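Local coordinates for glycoside hydrolase family 5 (Aspergillus oryzae, PDB 6LA0), which acts as a rutinosidase, cleaving the rutinose disaccharide from flavonoid glycosides such as rutin, and belongs to a family that includes exo-1,3-beta-glucanases, at residues R278-A283 with G319-Y324; L207-A212 with E244-N249; V270-L275 with Y305-A310. One frame throughout, in Å; residues are numbered along the deposited sequence.

Contact 1: R278-A283 with G319-Y324; sequences RLYADA and GLDAMY
Helices 275-285 and 312-326, neighbouring outer helices of a (beta/alpha)8 (TIM) barrel, run nearly parallel where Leu279, Tyr280 and Ala283 meet Gly319, Ala322 and Met323, the axes of these segments 16° apart and 8.6 Å at closest approach. The CA atoms of Tyr280 and Ala322 come within 5.2 Å. Small residues permit this closeness. The methyl of Ala322 points at the opposite helix and rests 3.7 Å from the backbone O of Leu279, while Ala283 CB lies 3.5 Å from Ala322 O and also meets the Ala322 methyl. Toward the barrel strands, one methyl of Leu279, CD1, sits over the bare backbone of Gly319, 3.7 Å from its N. The other, CD2, touches the terminal CE of Met323. Leu279 also packs on Tyr265 of strand 257-265, and Met323 on Thr296 and Trp299 of strand 294-303, which places this apolar layer between helices and barrel wall. Tyr280 lies at the partly exposed border of the contact. Its CG sits beside the backbone N (chi1 -80°); one face of the ring is covered by Ala322 CB in a CH-pi contact, 4.1 Å from the ring centroid and offset toward the rim. Asp321 lies side by side with Tyr280 and points the same way, its carboxylate plane turned 55° from the ring. Asp321 OD1 forms a salt bridge with Arg368 near the C terminus; the nearest atom of Asp321 to Tyr280 OH is CB, at 3.5 Å.

Contact 2: L207-A212 with E244-N249; sequences LSDRGA and EQYWSN
Tyr246 OH donates a hydrogen bond to Asp209 OD1, 3.0 Å away, the one direct hydrogen bond between the two segments. The donor meets the anti lone pair of OD1, on the side away from the other carboxylate oxygen, and the carboxylate and phenol planes are only 8° apart, so the carboxylate lies almost in the plane of the ring, at its hydroxyl edge. Tyr246 CG is anti to the backbone N (chi1 176°), which starts the side chain toward helix 209-229. Beside the bond, the methyl of Ala212 approaches the same phenol edge, with CB 3.4 Å from Tyr246 OH. That methyl also touches Trp247, 3.8 Å from CH2 at the far end of the indole. Leu207 adds a second apolar contact there: its CD2 meets the indole rim in plane, 4.0 Å from Trp247 CZ2, and the two side chains cross at about a right angle. The indole is also held from outside the two segments: NE1 donates to Gly239 O and Phe237 meets it edge-to-face. Tyr246 CD1 stands over its centre. Lys242 makes a cation-pi contact with Tyr246 and bonds through NZ to Leu207 O, linking both segments. Ser208 is the N-cap of helix 209-229, its OG accepting a nearly straight bond from Gly211 N (3.0 Å, 170°). The negative charge of Asp209 would probably suit the positive end of the helix dipole. In the TIM barrel, the contact thus joins the start of an outer helix to the short, weakly bonded helix 244-248 that follows the next strand, 235-237.

Contact 3: V270-L275 with Y305-A310; sequences VTSETL and YQNSFA
Val270 to Ser272 and Tyr305 to Asn307 run side by side in the same direction as two loop segments without regular strand structure, with the CA atoms of Thr271 and Tyr305 5.1 Å apart. Only weak backbone bonds join them, Tyr305 N to Val270 O and Ser272 N to Gln306 O, helped by a nearly straight CA-H...O contact from Thr271 CA to Tyr305 O (3.4 Å, 164°). Ser272 carries the side-chain contact. Its OG lies beside the backbone N, anti to the carbonyl carbon (chi1 -73°), where it accepts a bent bond from Ser308 N at 3.1 Å. The same hydroxyl donates to a water 2.7 Å from OG, and this water donates in turn to Asn307 OD1. Asn307 ND2 is held by the O atoms of Thr303 and Asn344, which ties the bridge to surrounding backbone. A second water connects Glu273 N to Gln306 O, from which it lies 2.8 Å. Thr271 and Gln306 lie side by side and point the same way, the Thr271 methyl CG2 lying 3.5 Å from Gln306 NE2 and flanking its CB. Tyr305 also touches a bound N-acetylglucosamine. Both segments belong to loops that lead from a strand to the next helix, on the C-terminal face of the TIM barrel, the face that carries the active site in glycoside hydrolase family 5.

How the contacts relate
From the N terminus, 207-212 comes first and meets 244-249, so contact 2 closes the loop through helix 209-229 and strand 235-237 before the others open. Contacts 3 and 1 then cross: 270-275, 278-283, 305-310 and 319-324 alternate. Contact 3 closes the span through helix 275-285 and strand 294-303; contact 1 brackets the same strand and joins helices 275-285 and 312-326, so both tie the same two consecutive strand-loop-helix units. They also touch directly, Arg278 NH2 packing 3.8 Å from Val270 CB. Contact 2 stands apart, its centre about 24 Å from that of contact 1 and 33 Å from that of contact 3, and ties the start of helix 209-229 to helix 244-248.

Contact 1: R278-A283 with G319-Y324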
loop_
_atom_site.group_PDB
_atom_site.type_symbol
_atom_site.label_atom_id
_atom_site.label_comp_id
_atom_site.label_asym_id
_atom_site.label_seq_id
_atom_site.Cartn_x
_atom_site.Cartn_y
_atom_site.Cartn_z
ATOM N N ARG A 278 17.754 12.736 5.653
ATOM C CA ARG A 278 17.116 12.337 4.399
ATOM C C ARG A 278 15.604 12.259 4.541
ATOM O O ARG A 278 14.870 12.637 3.617
ATOM C CB ARG A 278 17.659 10.990 3.922
ATOM C CG ARG A 278 17.828 10.916 2.408
ATOM C CD ARG A 278 18.872 11.932 1.933
ATOM N NE ARG A 278 20.233 11.556 2.310
ATOM C CZ ARG A 278 21.023 10.753 1.597
ATOM N NH1 ARG A 278 20.586 10.216 0.462
ATOM N NH2 ARG A 278 22.255 10.481 2.024
ATOM N N LEU A 279 15.121 11.741 5.675
ATOM C CA LEU A 279 13.682 11.682 5.915
ATOM C C LEU A 279 13.056 13.068 5.852
ATOM O O LEU A 279 11.975 13.247 5.268
ATOM C CB LEU A 279 13.392 11.040 7.275
ATOM C CG LEU A 279 13.683 9.541 7.431
ATOM C CD1 LEU A 279 13.856 9.133 8.915
ATOM C CD2 LEU A 279 12.585 8.710 6.762
ATOM N N TYR A 280 13.726 14.068 6.444
ATOM C CA TYR A 280 13.151 15.404 6.475
ATOM C C TYR A 280 13.232 16.062 5.103
ATOM O O TYR A 280 12.281 16.725 4.672
ATOM C CB TYR A 280 13.847 16.256 7.532
ATOM C CG TYR A 280 13.369 15.998 8.947
ATOM C CD1 TYR A 280 12.272 16.670 9.467
ATOM C CD2 TYR A 280 14.023 15.093 9.765
ATOM C CE1 TYR A 280 11.833 16.439 10.770
ATOM C CE2 TYR A 280 13.593 14.853 11.066
ATOM C CZ TYR A 280 12.494 15.523 11.558
ATOM O OH TYR A 280 12.079 15.291 12.857
ATOM N N ALA A 281 14.353 15.877 4.399
ATOM C CA ALA A 281 14.488 16.425 3.051
ATOM C C ALA A 281 13.417 15.863 2.128
ATOM O O ALA A 281 12.780 16.611 1.368
ATOM C CB ALA A 281 15.878 16.122 2.494
ATOM N N ASP A 282 13.207 14.542 2.181
ATOM C CA ASP A 282 12.267 13.883 1.272
ATOM C C ASP A 282 10.837 14.331 1.537
ATOM O O ASP A 282 10.063 14.568 0.596
ATOM C CB ASP A 282 12.374 12.362 1.416
ATOM C CG ASP A 282 13.618 11.792 0.752
ATOM O OD1 ASP A 282 14.193 12.459 -0.140
ATOM O OD2 ASP A 282 14.032 10.679 1.129
ATOM N N ALA A 283 10.452 14.410 2.811
ATOM C CA ALA A 283 9.106 14.846 3.150
ATOM C C ALA A 283 8.874 16.282 2.690
ATOM O O ALA A 283 7.787 16.622 2.200
ATOM C CB ALA A 283 8.879 14.708 4.655
ATOM N N GLY A 319 10.949 9.751 11.186
ATOM C CA GLY A 319 10.123 9.636 9.992
ATOM C C GLY A 319 8.679 10.031 10.249
ATOM O O GLY A 319 8.077 10.779 9.473
ATOM N N LEU A 320 8.108 9.536 11.353
ATOM C CA LEU A 320 6.757 9.939 11.743
ATOM C C LEU A 320 6.646 11.456 11.843
ATOM O O LEU A 320 5.672 12.048 11.370
ATOM C CB LEU A 320 6.381 9.279 13.075
ATOM C CG LEU A 320 6.062 7.781 12.999
ATOM C CD1 LEU A 320 6.067 7.116 14.384
ATOM C CD2 LEU A 320 4.740 7.556 12.280
ATOM N N ASP A 321 7.643 12.097 12.466
ATOM C CA ASP A 321 7.681 13.554 12.602
ATOM C C ASP A 321 7.680 14.254 11.248
ATOM O O ASP A 321 6.906 15.191 11.016
ATOM C CB ASP A 321 8.933 13.962 13.380
ATOM C CG ASP A 321 8.868 13.594 14.846
ATOM O OD1 ASP A 321 7.808 13.146 15.311
ATOM O OD2 ASP A 321 9.897 13.766 15.541
ATOM N N ALA A 322 8.561 13.811 10.345
ATOM C CA ALA A 322 8.726 14.455 9.047
ATOM C C ALA A 322 7.467 14.344 8.191
ATOM O O ALA A 322 7.032 15.318 7.568
ATOM C CB ALA A 322 9.915 13.831 8.326
ATOM N N MET A 323 6.885 13.156 8.111
ATOM C CA MET A 323 5.739 13.008 7.224
ATOM C C MET A 323 4.490 13.658 7.808
ATOM O O MET A 323 3.582 14.038 7.050
ATOM C CB MET A 323 5.501 11.528 6.912
ATOM C CG MET A 323 6.594 10.886 6.030
ATOM S SD MET A 323 7.111 9.314 6.696
ATOM C CE MET A 323 8.524 8.958 5.672
ATOM N N TYR A 324 4.417 13.805 9.134
ATOM C CA TYR A 324 3.278 14.501 9.737
ATOM C C TYR A 324 3.398 16.014 9.598
ATOM O O TYR A 324 2.382 16.714 9.489
ATOM C CB TYR A 324 3.154 14.131 11.210
ATOM C CG TYR A 324 1.800 14.380 11.832
ATOM C CD1 TYR A 324 0.774 13.444 11.693
ATOM C CD2 TYR A 324 1.548 15.530 12.581
ATOM C CE1 TYR A 324 -0.463 13.649 12.273
ATOM C CE2 TYR A 324 0.302 15.747 13.164
ATOM C CZ TYR A 324 -0.699 14.797 13.001
ATOM O OH TYR A 324 -1.938 14.983 13.572
#

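Contact 2: L207-A212 with E244-N249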
loop_
_atom_site.group_PDB
_atom_site.type_symbol
_atom_site.label_atom_id
_atom_site.label_comp_id
_atom_site.label_asym_id
_atom_site.label_seq_id
_atom_site.Cartn_x
_atom_site.Cartn_y
_atom_site.Cartn_z
ATOM N N LEU A 207 8.075 5.572 -15.295
ATOM C CA LEU A 207 6.840 5.663 -16.065
ATOM C C LEU A 207 7.050 6.651 -17.200
ATOM O O LEU A 207 7.347 7.823 -16.950
ATOM C CB LEU A 207 5.658 6.111 -15.190
ATOM C CG LEU A 207 4.249 6.152 -15.807
ATOM C CD1 LEU A 207 3.716 4.770 -16.198
ATOM C CD2 LEU A 207 3.268 6.860 -14.869
ATOM N N SER A 208 6.886 6.179 -18.437
ATOM C CA SER A 208 6.980 7.023 -19.619
ATOM C C SER A 208 5.762 7.939 -19.726
ATOM O O SER A 208 4.729 7.715 -19.092
ATOM C CB SER A 208 7.084 6.167 -20.880
ATOM O OG SER A 208 5.824 5.583 -21.203
ATOM N N ASP A 209 5.894 8.992 -20.546
ATOM C CA ASP A 209 4.739 9.857 -20.782
ATOM C C ASP A 209 3.626 9.116 -21.514
ATOM O O ASP A 209 2.444 9.377 -21.269
ATOM C CB ASP A 209 5.146 11.101 -21.570
ATOM C CG ASP A 209 6.137 11.956 -20.825
ATOM O OD1 ASP A 209 5.924 12.229 -19.615
ATOM O OD2 ASP A 209 7.140 12.345 -21.453
ATOM N N ARG A 210 3.980 8.197 -22.407
ATOM C CA ARG A 210 2.972 7.378 -23.069
ATOM C C ARG A 210 2.174 6.557 -22.057
ATOM O O ARG A 210 0.938 6.522 -22.102
ATOM C CB ARG A 210 3.644 6.460 -24.086
ATOM C CG ARG A 210 2.671 5.608 -24.846
ATOM C CD ARG A 210 3.264 5.100 -26.142
ATOM N NE ARG A 210 2.305 4.242 -26.827
ATOM C CZ ARG A 210 2.346 2.913 -26.806
ATOM N NH1 ARG A 210 3.316 2.283 -26.137
ATOM N NH2 ARG A 210 1.423 2.217 -27.461
ATOM N N GLY A 211 2.875 5.882 -21.140
ATOM C CA GLY A 211 2.198 5.131 -20.094
ATOM C C GLY A 211 1.411 6.015 -19.146
ATOM O O GLY A 211 0.376 5.601 -18.625
ATOM N N ALA A 212 1.872 7.249 -18.931
ATOM C CA ALA A 212 1.158 8.169 -18.048
ATOM C C ALA A 212 -0.185 8.609 -18.630
ATOM O O ALA A 212 -1.111 8.918 -17.874
ATOM C CB ALA A 212 2.030 9.392 -17.746
ATOM N N GLU A 244 3.785 15.026 -6.979
ATOM C CA GLU A 244 2.398 15.441 -7.139
ATOM C C GLU A 244 2.276 16.553 -8.180
ATOM O O GLU A 244 1.294 16.592 -8.933
ATOM C CB GLU A 244 1.816 15.885 -5.792
ATOM C CG GLU A 244 0.433 16.555 -5.888
ATOM C CD GLU A 244 0.517 18.074 -5.987
ATOM O OE1 GLU A 244 1.633 18.624 -5.901
ATOM O OE2 GLU A 244 -0.538 18.720 -6.158
ATOM N N GLN A 245 3.274 17.438 -8.271
ATOM C CA GLN A 245 3.180 18.528 -9.240
ATOM C C GLN A 245 3.117 18.038 -10.687
ATOM O O GLN A 245 2.633 18.777 -11.558
ATOM C CB GLN A 245 4.361 19.489 -9.063
ATOM C CG GLN A 245 4.278 20.284 -7.776
ATOM C CD GLN A 245 5.068 19.647 -6.647
ATOM O OE1 GLN A 245 5.066 18.416 -6.474
ATOM N NE2 GLN A 245 5.746 20.476 -5.867
ATOM N N TYR A 246 3.597 16.820 -10.963
ATOM C CA TYR A 246 3.528 16.258 -12.308
ATOM C C TYR A 246 2.090 15.998 -12.734
ATOM O O TYR A 246 1.776 16.082 -13.926
ATOM C CB TYR A 246 4.343 14.953 -12.373
ATOM C CG TYR A 246 4.275 14.212 -13.702
ATOM C CD1 TYR A 246 3.226 13.330 -13.977
ATOM C CD2 TYR A 246 5.255 14.389 -14.682
ATOM C CE1 TYR A 246 3.148 12.648 -15.193
ATOM C CE2 TYR A 246 5.187 13.708 -15.901
ATOM C CZ TYR A 246 4.133 12.835 -16.143
ATOM O OH TYR A 246 4.041 12.148 -17.338
ATOM N N TRP A 247 1.210 15.675 -11.785
ATOM C CA TRP A 247 -0.163 15.296 -12.090
ATOM C C TRP A 247 -1.164 16.411 -11.845
ATOM O O TRP A 247 -2.280 16.358 -12.380
ATOM C CB TRP A 247 -0.597 14.089 -11.238
ATOM C CG TRP A 247 0.235 12.850 -11.429
ATOM C CD1 TRP A 247 1.207 12.374 -10.588
ATOM C CD2 TRP A 247 0.149 11.910 -12.512
ATOM N NE1 TRP A 247 1.746 11.220 -11.095
ATOM C CE2 TRP A 247 1.112 10.906 -12.271
ATOM C CE3 TRP A 247 -0.640 11.826 -13.666
ATOM C CZ2 TRP A 247 1.306 9.830 -13.141
ATOM C CZ3 TRP A 247 -0.449 10.756 -14.527
ATOM C CH2 TRP A 247 0.517 9.770 -14.258
ATOM N N SER A 248 -0.797 17.402 -11.038
ATOM C CA SER A 248 -1.814 18.267 -10.458
ATOM C C SER A 248 -2.474 19.161 -11.501
ATOM O O SER A 248 -3.642 19.532 -11.344
ATOM C CB SER A 248 -1.199 19.100 -9.338
ATOM O OG SER A 248 -0.344 20.095 -9.850
ATOM N N ASN A 249 -1.780 19.503 -12.575
ATOM C CA ASN A 249 -2.405 20.382 -13.553
ATOM C C ASN A 249 -3.105 19.619 -14.664
ATOM O O ASN A 249 -3.659 20.246 -15.571
ATOM C CB ASN A 249 -1.380 21.360 -14.126
ATOM C CG ASN A 249 -1.078 22.484 -13.159
ATOM O OD1 ASN A 249 0.005 22.539 -12.563
ATOM N ND2 ASN A 249 -2.055 23.361 -12.955
#

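Contact 3: V270-L275 with Y305-A310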
loop_
_atom_site.group_PDB
_atom_site.type_symbol
_atom_site.label_atom_id
_atom_site.label_comp_id
_atom_site.label_asym_id
_atom_site.label_seq_id
_atom_site.Cartn_x
_atom_site.Cartn_y
_atom_site.Cartn_z
ATOM N N VAL A 270 22.783 5.844 1.969
ATOM C CA VAL A 270 22.450 6.507 3.222
ATOM C C VAL A 270 22.678 5.483 4.327
ATOM O O VAL A 270 22.653 4.273 4.079
ATOM C CB VAL A 270 20.993 7.052 3.186
ATOM C CG1 VAL A 270 19.979 5.921 2.997
ATOM C CG2 VAL A 270 20.663 7.892 4.419
ATOM N N THR A 271 22.937 5.963 5.540
ATOM C CA THR A 271 23.199 5.116 6.696
ATOM C C THR A 271 22.160 5.390 7.770
ATOM O O THR A 271 21.453 6.402 7.735
ATOM C CB THR A 271 24.600 5.355 7.282
ATOM O OG1 THR A 271 24.697 6.704 7.754
ATOM C CG2 THR A 271 25.671 5.119 6.233
ATOM N N SER A 272 22.067 4.482 8.741
ATOM C CA SER A 272 21.171 4.727 9.869
ATOM C C SER A 272 21.516 6.052 10.564
ATOM O O SER A 272 20.622 6.809 10.976
ATOM C CB SER A 272 21.245 3.550 10.849
ATOM O OG SER A 272 20.587 2.415 10.292
ATOM N N GLU A 273 22.811 6.360 10.666
ATOM C CA GLU A 273 23.256 7.606 11.284
ATOM C C GLU A 273 22.659 8.820 10.595
ATOM O O GLU A 273 22.020 9.660 11.245
ATOM C CB GLU A 273 24.773 7.675 11.235
ATOM C CG GLU A 273 25.273 8.822 12.128
ATOM C CD GLU A 273 25.999 9.983 11.434
ATOM O OE1 GLU A 273 26.919 9.743 10.622
ATOM O OE2 GLU A 273 25.753 11.131 11.861
ATOM N N THR A 274 22.743 8.858 9.267
ATOM C CA THR A 274 22.378 10.034 8.483
ATOM C C THR A 274 20.953 9.980 7.964
ATOM O O THR A 274 20.527 10.888 7.236
ATOM C CB THR A 274 23.352 10.192 7.315
ATOM O OG1 THR A 274 23.356 8.990 6.544
ATOM C CG2 THR A 274 24.788 10.472 7.840
ATOM N N LEU A 275 20.211 8.930 8.320
ATOM C CA LEU A 275 18.866 8.786 7.781
ATOM C C LEU A 275 17.933 9.941 8.126
ATOM O O LEU A 275 17.161 10.339 7.238
ATOM C CB LEU A 275 18.249 7.457 8.229
ATOM C CG LEU A 275 16.840 7.208 7.702
ATOM C CD1 LEU A 275 16.801 7.202 6.165
ATOM C CD2 LEU A 275 16.333 5.897 8.287
ATOM N N TYR A 305 23.182 1.016 3.534
ATOM C CA TYR A 305 24.433 0.791 4.262
ATOM C C TYR A 305 24.279 0.982 5.770
ATOM O O TYR A 305 23.408 1.721 6.238
ATOM C CB TYR A 305 25.540 1.731 3.760
ATOM C CG TYR A 305 25.903 1.539 2.311
ATOM C CD1 TYR A 305 26.434 0.338 1.865
ATOM C CD2 TYR A 305 25.699 2.556 1.383
ATOM C CE1 TYR A 305 26.764 0.158 0.537
ATOM C CE2 TYR A 305 26.031 2.381 0.053
ATOM C CZ TYR A 305 26.564 1.180 -0.359
ATOM O OH TYR A 305 26.897 0.987 -1.678
ATOM N N GLN A 306 25.125 0.269 6.525
ATOM C CA GLN A 306 25.364 0.499 7.952
ATOM C C GLN A 306 24.074 0.608 8.768
ATOM O O GLN A 306 23.819 1.602 9.447
ATOM C CB GLN A 306 26.232 1.743 8.146
ATOM C CG GLN A 306 27.656 1.530 7.706
ATOM C CD GLN A 306 28.522 2.727 7.995
ATOM O OE1 GLN A 306 29.002 2.901 9.117
ATOM N NE2 GLN A 306 28.728 3.566 6.983
ATOM N N ASN A 307 23.273 -0.458 8.727
ATOM C CA ASN A 307 22.054 -0.478 9.522
ATOM C C ASN A 307 22.371 -0.689 10.997
ATOM O O ASN A 307 23.230 -1.503 11.350
ATOM C CB ASN A 307 21.120 -1.580 9.037
ATOM C CG ASN A 307 20.437 -1.226 7.735
ATOM O OD1 ASN A 307 19.442 -0.491 7.714
ATOM N ND2 ASN A 307 20.979 -1.735 6.631
ATOM N N SER A 308 21.631 0.009 11.861
ATOM C CA SER A 308 21.928 0.024 13.291
ATOM C C SER A 308 20.682 -0.322 14.095
ATOM O O SER A 308 19.666 0.375 13.989
ATOM C CB SER A 308 22.463 1.404 13.705
ATOM O OG SER A 308 22.136 1.668 15.055
ATOM N N PHE A 309 20.766 -1.388 14.901
ATOM C CA PHE A 309 19.711 -1.695 15.866
ATOM C C PHE A 309 19.412 -0.493 16.765
ATOM O O PHE A 309 18.248 -0.145 17.005
ATOM C CB PHE A 309 20.111 -2.873 16.773
ATOM C CG PHE A 309 20.261 -4.211 16.099
ATOM C CD1 PHE A 309 19.361 -4.657 15.139
ATOM C CD2 PHE A 309 21.273 -5.090 16.525
ATOM C CE1 PHE A 309 19.497 -5.936 14.572
ATOM C CE2 PHE A 309 21.411 -6.350 15.960
ATOM C CZ PHE A 309 20.519 -6.773 14.980
ATOM N N ALA A 310 20.468 0.117 17.322
ATOM C CA ALA A 310 20.301 1.135 18.355
ATOM C C ALA A 310 19.538 2.350 17.849
ATOM O O ALA A 310 18.800 2.976 18.613
ATOM C CB ALA A 310 21.667 1.579 18.896
HETATM O O HOH W 1 18.160 1.467 9.549
HETATM O O HOH W 2 24.732 3.957 10.750
#